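Local coordinates for putative exported protein (Bacteroides fragilis, PDB 4RAA), which is of unknown function but folds as a six-bladed beta-propeller and is probably an exported lipoprotein, at residues Asp203-Tyr207 / His218-Phe222; Gln250-Tyr256 / Cys269-Lys274; Glu275-Leu280 / Asn290-Phe296. All coordinates share one frame; numbering follows the deposited sequence.

Contact 1 of 3, residues Asp203-Tyr207 / His218-Phe222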
loop_
_atom_site.group_PDB
_atom_site.type_symbol
_atom_site.label_atom_id
_atom_site.label_comp_id
_atom_site.label_asym_id
_atom_site.label_seq_id
_atom_site.Cartn_x
_atom_site.Cartn_y
_atom_site.Cartn_z
ATOM N N ASP A 203 -26.220 -17.316 12.502
ATOM C CA ASP A 203 -25.973 -17.261 13.950
ATOM C C ASP A 203 -26.598 -15.966 14.484
ATOM O O ASP A 203 -26.011 -14.887 14.340
ATOM C CB ASP A 203 -24.455 -17.333 14.227
ATOM C CG ASP A 203 -24.091 -17.242 15.706
ATOM O OD1 ASP A 203 -24.970 -17.254 16.586
ATOM O OD2 ASP A 203 -22.881 -17.147 15.982
ATOM N N LEU A 204 -27.772 -16.082 15.108
ATOM C CA LEU A 204 -28.501 -14.927 15.656
ATOM C C LEU A 204 -27.835 -14.422 16.929
ATOM O O LEU A 204 -28.392 -14.515 18.028
ATOM C CB LEU A 204 -29.971 -15.278 15.910
ATOM C CG LEU A 204 -30.792 -15.586 14.665
ATOM C CD1 LEU A 204 -32.152 -16.150 15.066
ATOM C CD2 LEU A 204 -30.937 -14.353 13.771
ATOM N N THR A 205 -26.633 -13.878 16.750
ATOM C CA THR A 205 -25.801 -13.373 17.832
ATOM C C THR A 205 -24.926 -12.246 17.293
ATOM O O THR A 205 -24.378 -12.363 16.196
ATOM C CB THR A 205 -24.889 -14.475 18.425
ATOM O OG1 THR A 205 -25.670 -15.613 18.808
ATOM C CG2 THR A 205 -24.120 -13.963 19.657
ATOM N N ILE A 206 -24.840 -11.157 18.050
ATOM C CA ILE A 206 -23.956 -10.034 17.738
ATOM C C ILE A 206 -22.806 -10.126 18.726
ATOM O O ILE A 206 -23.037 -10.155 19.943
ATOM C CB ILE A 206 -24.687 -8.685 17.820
ATOM C CG1 ILE A 206 -25.631 -8.603 16.625
ATOM C CG2 ILE A 206 -23.693 -7.517 17.792
ATOM C CD1 ILE A 206 -26.575 -7.441 16.642
ATOM N N TYR A 207 -21.585 -10.162 18.190
ATOM C CA TYR A 207 -20.361 -10.284 18.979
ATOM C C TYR A 207 -19.598 -8.971 18.977
ATOM O O TYR A 207 -19.484 -8.341 17.945
ATOM C CB TYR A 207 -19.463 -11.388 18.399
ATOM C CG TYR A 207 -20.095 -12.765 18.359
ATOM C CD1 TYR A 207 -20.852 -13.175 17.252
ATOM C CD2 TYR A 207 -19.935 -13.669 19.421
ATOM C CE1 TYR A 207 -21.433 -14.438 17.204
ATOM C CE2 TYR A 207 -20.514 -14.935 19.384
ATOM C CZ TYR A 207 -21.258 -15.313 18.276
ATOM O OH TYR A 207 -21.831 -16.547 18.232
ATOM N N HIS A 218 -25.460 -9.395 22.076
ATOM C CA HIS A 218 -26.918 -9.600 21.937
ATOM C C HIS A 218 -27.176 -10.919 21.226
ATOM O O HIS A 218 -26.390 -11.303 20.370
ATOM C CB HIS A 218 -27.599 -8.497 21.091
ATOM C CG HIS A 218 -27.242 -7.095 21.484
ATOM N ND1 HIS A 218 -27.873 -6.419 22.504
ATOM C CD2 HIS A 218 -26.319 -6.239 20.984
ATOM C CE1 HIS A 218 -27.352 -5.211 22.620
ATOM N NE2 HIS A 218 -26.408 -5.076 21.707
ATOM N N SER A 219 -28.248 -11.614 21.600
ATOM C CA SER A 219 -28.707 -12.813 20.880
ATOM C C SER A 219 -30.211 -12.651 20.595
ATOM O O SER A 219 -30.937 -12.052 21.396
ATOM C CB SER A 219 -28.388 -14.113 21.620
ATOM O OG SER A 219 -29.090 -14.211 22.841
ATOM N N PHE A 220 -30.659 -13.161 19.450
ATOM C CA PHE A 220 -32.052 -13.024 19.030
ATOM C C PHE A 220 -32.767 -14.355 18.863
ATOM O O PHE A 220 -32.157 -15.397 18.645
ATOM C CB PHE A 220 -32.138 -12.274 17.704
ATOM C CG PHE A 220 -31.308 -11.026 17.657
ATOM C CD1 PHE A 220 -31.720 -9.884 18.340
ATOM C CD2 PHE A 220 -30.110 -10.982 16.927
ATOM C CE1 PHE A 220 -30.960 -8.715 18.307
ATOM C CE2 PHE A 220 -29.340 -9.817 16.893
ATOM C CZ PHE A 220 -29.772 -8.678 17.587
ATOM N N SER A 221 -34.081 -14.288 19.012
ATOM C CA SER A 221 -34.989 -15.396 18.754
ATOM C C SER A 221 -36.265 -14.731 18.233
ATOM O O SER A 221 -36.642 -13.652 18.713
ATOM C CB SER A 221 -35.261 -16.230 20.008
ATOM O OG SER A 221 -35.931 -15.464 20.990
ATOM N N PHE A 222 -36.883 -15.350 17.233
ATOM C CA PHE A 222 -38.109 -14.851 16.618
ATOM C C PHE A 222 -39.141 -15.952 16.737
ATOM O O PHE A 222 -38.806 -17.118 16.564
ATOM C CB PHE A 222 -37.844 -14.492 15.155
ATOM C CG PHE A 222 -36.802 -13.415 14.976
ATOM C CD1 PHE A 222 -35.433 -13.736 14.973
ATOM C CD2 PHE A 222 -37.176 -12.078 14.816
ATOM C CE1 PHE A 222 -34.457 -12.744 14.816
ATOM C CE2 PHE A 222 -36.210 -11.086 14.651
ATOM C CZ PHE A 222 -34.845 -11.416 14.661
#
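Ile206 N donates to His218 O over 2.8 Å, a nearly straight bond at 170°, and His218 N returns a weak one to Ile206 O, so the two residues form an antiparallel hydrogen-bonded pair of a beta hairpin. Further along, Phe220 N reaches Leu204 O at 3.0 Å; here the donor stands above the carbonyl plane, 41° out of it. Leu204 is the centre of an inverse gamma turn, closed by Thr205 N bonding to Asp203 O, and Asp203 O also accepts from Tyr257 OH.

On the side of the sheet bearing Thr205 and Ser219, the carboxylate of Asp203 takes two hydroxyl donors from the same segment. Its OD2 receives Tyr207 OH at 2.6 Å on the syn lone pair, and its OD1 receives Thr205 OG1. With OG1 beside the backbone N (chi1 -53°), which leaves CG2 anti to it, Thr205 lays that methyl over a face of the Tyr207 ring.

Apolar groups fill the other side. Ile206 CD1 meets the edge of the Phe220 ring at CZ, 3.6 Å away, and Leu204 CD2 meets the edge of Phe222 at CE1, 4.0 Å away. The polar end of His218 turns to Glu261, which accepts from NE2. Both carboxylate oxygens of Asp203 thus have donors, which would probably favour its ionised form.

Contact 2 of 3, residues Gln250-Tyr256 / Cys269-Lys274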
loop_
_atom_site.group_PDB
_atom_site.type_symbol
_atom_site.label_atom_id
_atom_site.label_comp_id
_atom_site.label_asym_id
_atom_site.label_seq_id
_atom_site.Cartn_x
_atom_site.Cartn_y
_atom_site.Cartn_z
ATOM N N GLN A 250 -37.837 -20.380 -0.099
ATOM C CA GLN A 250 -39.018 -21.259 -0.078
ATOM C C GLN A 250 -39.348 -21.800 1.317
ATOM O O GLN A 250 -40.485 -22.214 1.541
ATOM C CB GLN A 250 -38.852 -22.470 -1.021
ATOM C CG GLN A 250 -38.544 -22.147 -2.480
ATOM C CD GLN A 250 -39.516 -21.168 -3.108
ATOM O OE1 GLN A 250 -39.114 -20.208 -3.766
ATOM N NE2 GLN A 250 -40.803 -21.392 -2.879
ATOM N N SER A 251 -38.372 -21.814 2.235
ATOM C CA SER A 251 -38.566 -22.347 3.592
ATOM C C SER A 251 -39.108 -21.326 4.585
ATOM O O SER A 251 -39.109 -20.118 4.332
ATOM C CB SER A 251 -37.247 -22.912 4.141
ATOM O OG SER A 251 -36.287 -21.885 4.328
ATOM N N ASP A 252 -39.543 -21.854 5.729
ATOM C CA ASP A 252 -40.025 -21.055 6.854
ATOM C C ASP A 252 -38.888 -20.351 7.607
ATOM O O ASP A 252 -39.175 -19.457 8.400
ATOM C CB ASP A 252 -40.823 -21.927 7.843
ATOM C CG ASP A 252 -42.137 -22.465 7.251
ATOM O OD1 ASP A 252 -42.890 -21.699 6.606
ATOM O OD2 ASP A 252 -42.437 -23.658 7.474
ATOM N N TYR A 253 -37.623 -20.752 7.382
ATOM C CA TYR A 253 -36.427 -20.141 8.029
ATOM C C TYR A 253 -36.234 -18.656 7.710
ATOM O O TYR A 253 -36.898 -18.117 6.821
ATOM C CB TYR A 253 -35.133 -20.868 7.610
ATOM C CG TYR A 253 -34.947 -22.284 8.115
ATOM C CD1 TYR A 253 -34.755 -22.546 9.486
ATOM C CD2 TYR A 253 -34.874 -23.361 7.224
ATOM C CE1 TYR A 253 -34.536 -23.848 9.955
ATOM C CE2 TYR A 253 -34.664 -24.659 7.680
ATOM C CZ TYR A 253 -34.493 -24.903 9.038
ATOM O OH TYR A 253 -34.283 -26.198 9.456
ATOM N N ILE A 254 -35.317 -18.014 8.438
ATOM C CA ILE A 254 -34.957 -16.610 8.214
ATOM C C ILE A 254 -34.028 -16.553 6.996
ATOM O O ILE A 254 -32.887 -17.019 7.048
ATOM C CB ILE A 254 -34.293 -15.940 9.440
ATOM C CG1 ILE A 254 -35.320 -15.811 10.573
ATOM C CG2 ILE A 254 -33.750 -14.552 9.083
ATOM C CD1 ILE A 254 -34.741 -15.463 11.932
ATOM N N SER A 255 -34.537 -15.948 5.926
ATOM C CA SER A 255 -33.837 -15.808 4.641
ATOM C C SER A 255 -32.616 -14.875 4.681
ATOM O O SER A 255 -31.560 -15.218 4.172
ATOM C CB SER A 255 -34.838 -15.332 3.567
ATOM O OG SER A 255 -34.173 -14.826 2.436
ATOM N N TYR A 256 -32.813 -13.695 5.263
ATOM C CA TYR A 256 -31.824 -12.612 5.376
ATOM C C TYR A 256 -32.109 -11.852 6.666
ATOM O O TYR A 256 -33.239 -11.883 7.141
ATOM C CB TYR A 256 -32.000 -11.667 4.170
ATOM C CG TYR A 256 -31.365 -10.264 4.226
ATOM C CD1 TYR A 256 -31.998 -9.190 4.878
ATOM C CD2 TYR A 256 -30.163 -9.991 3.559
ATOM C CE1 TYR A 256 -31.427 -7.913 4.899
ATOM C CE2 TYR A 256 -29.585 -8.716 3.574
ATOM C CZ TYR A 256 -30.221 -7.685 4.236
ATOM O OH TYR A 256 -29.634 -6.445 4.233
ATOM N N CYS A 269 -33.929 -5.724 10.541
ATOM C CA CYS A 269 -34.704 -6.044 9.335
ATOM C C CYS A 269 -34.369 -7.471 8.991
ATOM O O CYS A 269 -33.226 -7.886 9.176
ATOM C CB CYS A 269 -34.366 -5.151 8.157
ATOM S SG CYS A 269 -34.772 -3.437 8.474
ATOM N N TYR A 270 -35.365 -8.216 8.524
ATOM C CA TYR A 270 -35.185 -9.607 8.121
ATOM C C TYR A 270 -36.248 -10.082 7.119
ATOM O O TYR A 270 -37.221 -9.376 6.866
ATOM C CB TYR A 270 -35.128 -10.525 9.358
ATOM C CG TYR A 270 -36.383 -10.583 10.198
ATOM C CD1 TYR A 270 -36.608 -9.667 11.228
ATOM C CD2 TYR A 270 -37.344 -11.582 9.985
ATOM C CE1 TYR A 270 -37.769 -9.726 12.008
ATOM C CE2 TYR A 270 -38.507 -11.655 10.763
ATOM C CZ TYR A 270 -38.710 -10.732 11.778
ATOM O OH TYR A 270 -39.847 -10.808 12.537
HETATM N N MSE A 271 -36.032 -11.271 6.556
HETATM C CA MSE A 271 -36.940 -11.878 5.584
HETATM C C MSE A 271 -37.377 -13.247 6.034
HETATM O O MSE A 271 -36.591 -13.996 6.626
HETATM C CB MSE A 271 -36.217 -11.919 4.258
HETATM C CG MSE A 271 -36.058 -10.511 3.682
HETATM SE SE MSE A 271 -36.531 -10.599 1.780
HETATM C CE MSE A 271 -34.948 -9.559 1.199
ATOM N N LYS A 272 -38.643 -13.569 5.755
ATOM C CA LYS A 272 -39.267 -14.829 6.170
ATOM C C LYS A 272 -40.486 -15.078 5.295
ATOM O O LYS A 272 -41.288 -14.159 5.104
ATOM C CB LYS A 272 -39.714 -14.732 7.638
ATOM C CG LYS A 272 -40.264 -16.025 8.251
ATOM C CD LYS A 272 -41.006 -15.810 9.572
ATOM C CE LYS A 272 -42.364 -15.133 9.417
ATOM N NZ LYS A 272 -43.125 -15.142 10.698
ATOM N N ASN A 273 -40.632 -16.305 4.792
ATOM C CA ASN A 273 -41.741 -16.666 3.900
ATOM C C ASN A 273 -41.906 -15.640 2.751
ATOM O O ASN A 273 -43.025 -15.236 2.424
ATOM C CB ASN A 273 -43.063 -16.800 4.702
ATOM C CG ASN A 273 -43.012 -17.860 5.800
ATOM O OD1 ASN A 273 -43.186 -17.545 6.978
ATOM N ND2 ASN A 273 -42.806 -19.121 5.420
ATOM N N LYS A 274 -40.780 -15.197 2.180
ATOM C CA LYS A 274 -40.732 -14.203 1.090
ATOM C C LYS A 274 -41.240 -12.772 1.434
ATOM O O LYS A 274 -41.480 -11.987 0.507
ATOM C CB LYS A 274 -41.484 -14.720 -0.156
ATOM C CG LYS A 274 -41.290 -16.197 -0.485
ATOM C CD LYS A 274 -41.842 -16.551 -1.853
ATOM C CE LYS A 274 -41.409 -17.946 -2.269
ATOM N NZ LYS A 274 -41.782 -18.250 -3.678
#
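Two backbone hydrogen bonds join Ser255 and Tyr256 to Met271, a selenomethionine, in the hairpin of strands 254-261 and 265-272, whose pairing is loose here. Met271 N donates to Tyr256 O, and Met271 O accepts from Ser255 N, each over 2.9 Å. Both bonds are bent, the second to 146° with its donor above the carbonyl plane.

Apolar contacts are modest. Ser255 CB lies 3.7 Å from Met271 CB, while Tyr256 CB is 4.2 Å from the same Met271 CB. Ile254 CG2 approaches Tyr270 CB, and the hydroxyl of Tyr270 finds its partner in Asn290.

Polar side chains take over beyond the strands. Asp252 OD1 accepts from Asn273 ND2 at 2.8 Å through its anti lone pair; the oxygen lies in the amide plane, although carboxylate and amide planes are turned 70° apart. Asn273 also suits its backbone, whose positive phi (49°) is tolerated by asparagine better than by most residues. The chain of Lys274, extended beyond CG, crosses the bent Gln250 and makes a weak bond from Lys274 NZ to Gln250 OE1, at 3.3 Å.

The chemistry therefore changes along the contact: main-chain bonds hold its strand end, whereas the exposed loop residues on both segments rely on amide, carboxylate and ammonium groups that can also meet water.

Contact 3 of 3, residues Glu275-Leu280 / Asn290-Phe296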
loop_
_atom_site.group_PDB
_atom_site.type_symbol
_atom_site.label_atom_id
_atom_site.label_comp_id
_atom_site.label_asym_id
_atom_site.label_seq_id
_atom_site.Cartn_x
_atom_site.Cartn_y
_atom_site.Cartn_z
ATOM N N GLU A 275 -41.380 -12.423 2.726
ATOM C CA GLU A 275 -41.891 -11.089 3.159
ATOM C C GLU A 275 -40.916 -10.380 4.101
ATOM O O GLU A 275 -40.282 -11.031 4.924
ATOM C CB GLU A 275 -43.265 -11.216 3.850
ATOM C CG GLU A 275 -44.411 -11.727 2.972
ATOM C CD GLU A 275 -44.837 -10.785 1.834
ATOM O OE1 GLU A 275 -44.416 -9.603 1.786
ATOM O OE2 GLU A 275 -45.624 -11.235 0.966
ATOM N N LYS A 276 -40.832 -9.049 3.995
ATOM C CA LYS A 276 -39.915 -8.226 4.814
ATOM C C LYS A 276 -40.545 -7.820 6.150
ATOM O O LYS A 276 -41.670 -7.325 6.177
ATOM C CB LYS A 276 -39.525 -6.941 4.073
ATOM C CG LYS A 276 -38.836 -7.138 2.731
ATOM C CD LYS A 276 -38.714 -5.819 1.987
ATOM C CE LYS A 276 -38.110 -6.026 0.612
ATOM N NZ LYS A 276 -37.980 -4.742 -0.132
ATOM N N TYR A 277 -39.799 -8.002 7.238
ATOM C CA TYR A 277 -40.221 -7.649 8.605
ATOM C C TYR A 277 -39.194 -6.745 9.266
ATOM O O TYR A 277 -38.049 -6.671 8.820
ATOM C CB TYR A 277 -40.365 -8.910 9.467
ATOM C CG TYR A 277 -41.424 -9.867 8.983
ATOM C CD1 TYR A 277 -41.126 -10.832 8.020
ATOM C CD2 TYR A 277 -42.733 -9.809 9.477
ATOM C CE1 TYR A 277 -42.097 -11.711 7.554
ATOM C CE2 TYR A 277 -43.718 -10.688 9.019
ATOM C CZ TYR A 277 -43.391 -11.637 8.058
ATOM O OH TYR A 277 -44.329 -12.513 7.589
ATOM N N ILE A 278 -39.613 -6.057 10.326
ATOM C CA ILE A 278 -38.704 -5.236 11.133
ATOM C C ILE A 278 -39.032 -5.318 12.625
ATOM O O ILE A 278 -40.166 -5.062 13.048
ATOM C CB ILE A 278 -38.605 -3.769 10.668
ATOM C CG1 ILE A 278 -37.580 -3.017 11.545
ATOM C CG2 ILE A 278 -39.967 -3.071 10.666
ATOM C CD1 ILE A 278 -37.160 -1.674 11.000
ATOM N N GLY A 279 -38.002 -5.660 13.397
ATOM C CA GLY A 279 -38.067 -5.784 14.843
ATOM C C GLY A 279 -37.357 -4.596 15.462
ATOM O O GLY A 279 -36.181 -4.355 15.163
ATOM N N LEU A 280 -38.070 -3.860 16.317
ATOM C CA LEU A 280 -37.543 -2.690 17.021
ATOM C C LEU A 280 -37.315 -3.136 18.457
ATOM O O LEU A 280 -38.189 -3.788 19.015
ATOM C CB LEU A 280 -38.574 -1.550 16.987
ATOM C CG LEU A 280 -39.309 -1.294 15.654
ATOM C CD1 LEU A 280 -40.403 -0.242 15.780
ATOM C CD2 LEU A 280 -38.329 -0.904 14.560
ATOM N N ASN A 290 -42.497 -6.113 16.744
ATOM C CA ASN A 290 -42.261 -6.693 15.419
ATOM C C ASN A 290 -43.377 -6.334 14.448
ATOM O O ASN A 290 -44.548 -6.453 14.790
ATOM C CB ASN A 290 -42.163 -8.209 15.545
ATOM C CG ASN A 290 -41.568 -8.862 14.313
ATOM O OD1 ASN A 290 -40.429 -8.590 13.950
ATOM N ND2 ASN A 290 -42.319 -9.744 13.685
ATOM N N TYR A 291 -43.003 -5.928 13.235
ATOM C CA TYR A 291 -43.947 -5.482 12.197
ATOM C C TYR A 291 -43.574 -5.979 10.813
ATOM O O TYR A 291 -42.395 -5.922 10.465
ATOM C CB TYR A 291 -43.916 -3.948 12.081
ATOM C CG TYR A 291 -44.249 -3.174 13.337
ATOM C CD1 TYR A 291 -43.258 -2.904 14.291
ATOM C CD2 TYR A 291 -45.546 -2.666 13.559
ATOM C CE1 TYR A 291 -43.545 -2.183 15.445
ATOM C CE2 TYR A 291 -45.841 -1.930 14.704
ATOM C CZ TYR A 291 -44.835 -1.699 15.650
ATOM O OH TYR A 291 -45.086 -0.986 16.793
ATOM N N PRO A 292 -44.559 -6.478 10.028
ATOM C CA PRO A 292 -44.257 -6.691 8.602
ATOM C C PRO A 292 -44.077 -5.293 8.000
ATOM O O PRO A 292 -44.869 -4.405 8.337
ATOM C CB PRO A 292 -45.526 -7.369 8.043
ATOM C CG PRO A 292 -46.350 -7.779 9.212
ATOM C CD PRO A 292 -45.902 -6.974 10.397
ATOM N N ILE A 293 -43.069 -5.081 7.154
ATOM C CA ILE A 293 -42.833 -3.736 6.568
ATOM C C ILE A 293 -44.073 -3.144 5.860
ATOM O O ILE A 293 -44.265 -1.923 5.915
ATOM C CB ILE A 293 -41.500 -3.651 5.751
ATOM C CG1 ILE A 293 -40.314 -3.628 6.749
ATOM C CG2 ILE A 293 -41.416 -2.399 4.871
ATOM C CD1 ILE A 293 -38.922 -3.732 6.146
ATOM N N LYS A 294 -44.919 -3.987 5.251
ATOM C CA LYS A 294 -46.189 -3.503 4.645
ATOM C C LYS A 294 -47.061 -2.729 5.657
ATOM O O LYS A 294 -47.676 -1.718 5.305
ATOM C CB LYS A 294 -47.028 -4.634 4.002
ATOM C CG LYS A 294 -46.700 -4.952 2.547
ATOM C CD LYS A 294 -45.334 -5.593 2.348
ATOM C CE LYS A 294 -45.012 -5.778 0.866
ATOM N NZ LYS A 294 -46.021 -6.611 0.151
ATOM N N ILE A 295 -47.096 -3.217 6.894
ATOM C CA ILE A 295 -47.851 -2.588 7.981
ATOM C C ILE A 295 -47.064 -1.375 8.508
ATOM O O ILE A 295 -47.647 -0.305 8.665
ATOM C CB ILE A 295 -48.225 -3.615 9.098
ATOM C CG1 ILE A 295 -49.387 -4.535 8.643
ATOM C CG2 ILE A 295 -48.642 -2.923 10.402
ATOM C CD1 ILE A 295 -49.099 -5.465 7.477
ATOM N N PHE A 296 -45.761 -1.564 8.770
ATOM C CA PHE A 296 -44.841 -0.526 9.301
ATOM C C PHE A 296 -44.858 0.788 8.514
ATOM O O PHE A 296 -45.007 1.855 9.097
ATOM C CB PHE A 296 -43.401 -1.078 9.340
ATOM C CG PHE A 296 -42.411 -0.227 10.099
ATOM C CD1 PHE A 296 -42.408 -0.212 11.489
ATOM C CD2 PHE A 296 -41.431 0.504 9.428
ATOM C CE1 PHE A 296 -41.477 0.553 12.196
ATOM C CE2 PHE A 296 -40.492 1.263 10.126
ATOM C CZ PHE A 296 -40.519 1.290 11.511
#
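The outer beta hairpin of a four-stranded antiparallel propeller blade brings strand 275-282 beside strand 287-292, which passes directly into helix 293-299. Ile278 and Tyr291 form a hydrogen-bonded pair: Ile278 N reaches Tyr291 O at 2.8 Å, nearly along the C=O axis, and Tyr291 N answers to Ile278 O. The pairing runs on into the helix, since Ile293 N donates to Lys276 O at 2.8 Å. Pro292, at the N-cap, pairs with Tyr277 in a non-hydrogen-bonded position, where strand 275-282 requires no N-H from it; its carbonyl accepts from both Ile295 N and Phe296 N.

Tyr277 CE2 rests 3.9 Å from Pro292 CB on one side of the sheet, beside Gly279, whose CA lies 3.8 Å from Asn290 OD1. The amide of Asn290 is held from outside by Glu15 and Tyr270. At the strand's start, Glu275 OE1 and Lys294 NZ make only a long salt bridge.

On the other side, branched aliphatic groups meet aromatic rings. Leu280 CD1 touches Tyr291 CE1 at 3.7 Å and also the edge of Phe296. Ile278, its CG1 anti to the backbone N (chi1 -178°), points CG2 at the Phe296 face, a CH-pi contact 3.9 Å from the ring centroid and 16° off the normal.

How the contacts relate
From the N terminus, contact 1 closes the hairpin of strands 203-210 and 213-222, contact 2 that of 254-261 and 265-272, and contact 3 that of 275-282 and 287-292. The three follow in series, none enclosing or crossing another. Contacts 2 and 3 are successive hairpins of one four-stranded sheet, sewn together where Tyr270 O faces Tyr277 N at 2.9 Å, a probable hydrogen bond. Contact 1 belongs to a different sheet, which also includes strand 10-13. It packs on contact 2, with Phe222 against both Tyr270 and Ile254, but does not touch contact 3. Contact 2 thus touches both others, and its packing on contact 1 joins the two sheets.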